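Local coordinates for protein methyl-coenzyme M reductase subunit gamma (Methanosarcina barkeri, PDB 1E6Y) that forms part of methyl-coenzyme M reductase, the nickel-F430 enzyme that releases methane from methyl-coenzyme M in the last step of methanogenesis, at residues 184-187 / 188-192. Numbering follows the deposited sequence.
Sequences MDKD and QVAIP
Asp187 turns its carboxylate back on the amides of Val189 and Ile191. With CG between the backbone N and the carbonyl carbon (chi1 65°), Asp187 OD1 takes the amide of Ile191, whose N lies 2.8 Å away and comes from above the carboxylate plane. A weak, bent bond from Val189 N also ends on Asp187 OD1, at 3.1 Å. The buried carboxylate is tightly packed: Asp187 OD2 rests against CB of Ile191 at 3.5 Å, and CG2 of Val189 presses on OD1. The backbone closes the loop as well: Asp187 N donates to Ile191 O at 2.8 Å, and Ala190 N to Asp187 O. This is a 3:5 beta hairpin joining strands 181-186 and 192-198, its type I turn carrying a G1 bulge at Ala190, the last turn residue, in a left-handed backbone conformation. An alanine in place of Asp187 would probably leave the amides of Val189 and Ile191 without their shared acceptor and the loop freer to shift. The side of Lys186 is looser. Lys186 CD lies 3.6 Å from Ala190 O, and beyond it NZ, bonded to Leu172 O, reaches that same carbonyl only through a water. The CB of exposed Pro192, the non-hydrogen-bonded partner of Lys186, points away from 184-187.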
loop_
_atom_site.group_PDB
_atom_site.type_symbol
_atom_site.label_atom_id
_atom_site.label_comp_id
_atom_site.label_asym_id
_atom_site.label_seq_id
_atom_site.Cartn_x
_atom_site.Cartn_y
_atom_site.Cartn_z
ATOM N N MET C 184 38.663 29.072 22.335
ATOM C CA MET C 184 38.023 27.785 22.075
ATOM C C MET C 184 38.879 26.674 22.673
ATOM O O MET C 184 40.026 26.481 22.269
ATOM C CB MET C 184 37.859 27.567 20.565
ATOM C CG MET C 184 37.132 26.277 20.187
ATOM S SD MET C 184 36.793 26.177 18.418
ATOM C CE MET C 184 35.624 24.814 18.361
ATOM N N ASP C 185 38.335 25.978 23.668
ATOM C CA ASP C 185 39.083 24.942 24.375
ATOM C C ASP C 185 38.464 23.550 24.251
ATOM O O ASP C 185 38.807 22.638 25.006
ATOM C CB ASP C 185 39.257 25.321 25.854
ATOM C CG ASP C 185 37.942 25.674 26.542
ATOM O OD1 ASP C 185 36.851 25.422 25.980
ATOM O OD2 ASP C 185 38.003 26.195 27.672
ATOM N N LYS C 186 37.522 23.411 23.321
ATOM C CA LYS C 186 36.980 22.110 22.926
ATOM C C LYS C 186 36.942 22.072 21.401
ATOM O O LYS C 186 36.944 23.126 20.759
ATOM C CB LYS C 186 35.558 21.931 23.473
ATOM C CG LYS C 186 35.418 22.149 24.971
ATOM C CD LYS C 186 33.981 21.950 25.416
ATOM C CE LYS C 186 33.769 22.434 26.838
ATOM N NZ LYS C 186 32.348 22.291 27.262
ATOM N N ASP C 187 36.932 20.876 20.813
ATOM C CA ASP C 187 36.776 20.777 19.361
ATOM C C ASP C 187 35.318 21.007 18.960
ATOM O O ASP C 187 34.488 21.333 19.809
ATOM C CB ASP C 187 37.316 19.435 18.822
ATOM C CG ASP C 187 36.533 18.209 19.311
ATOM O OD1 ASP C 187 35.392 18.333 19.803
ATOM O OD2 ASP C 187 37.057 17.089 19.141
ATOM N N GLN C 188 35.006 20.858 17.677
ATOM C CA GLN C 188 33.682 21.231 17.191
ATOM C C GLN C 188 32.566 20.278 17.614
ATOM O O GLN C 188 31.390 20.631 17.534
ATOM C CB GLN C 188 33.689 21.417 15.667
ATOM C CG GLN C 188 33.935 20.165 14.842
ATOM C CD GLN C 188 33.914 20.453 13.350
ATOM O OE1 GLN C 188 33.164 21.316 12.880
ATOM N NE2 GLN C 188 34.760 19.755 12.599
ATOM N N VAL C 189 32.929 19.109 18.138
ATOM C CA VAL C 189 31.947 18.243 18.788
ATOM C C VAL C 189 32.117 18.215 20.311
ATOM O O VAL C 189 31.717 17.257 20.979
ATOM C CB VAL C 189 31.978 16.798 18.212
ATOM C CG1 VAL C 189 31.400 16.791 16.803
ATOM C CG2 VAL C 189 33.394 16.248 18.215
ATOM N N ALA C 190 32.711 19.282 20.844
ATOM C CA ALA C 190 32.745 19.560 22.282
ATOM C C ALA C 190 33.614 18.618 23.118
ATOM O O ALA C 190 33.446 18.532 24.336
ATOM C CB ALA C 190 31.321 19.604 22.848
ATOM N N ILE C 191 34.581 17.963 22.479
ATOM C CA ILE C 191 35.592 17.202 23.210
ATOM C C ILE C 191 36.734 18.137 23.602
ATOM O O ILE C 191 37.278 18.850 22.754
ATOM C CB ILE C 191 36.155 16.040 22.359
ATOM C CG1 ILE C 191 35.022 15.099 21.946
ATOM C CG2 ILE C 191 37.211 15.266 23.151
ATOM C CD1 ILE C 191 35.459 13.981 21.032
ATOM N N PRO C 192 37.053 18.209 24.908
ATOM C CA PRO C 192 38.028 19.173 25.431
ATOM C C PRO C 192 39.404 19.055 24.777
ATOM O O PRO C 192 39.903 17.950 24.545
ATOM C CB PRO C 192 38.077 18.849 26.924
ATOM C CG PRO C 192 36.726 18.290 27.209
ATOM C CD PRO C 192 36.403 17.460 25.998
HETATM O O HOH W 1 31.846 19.411 26.575
#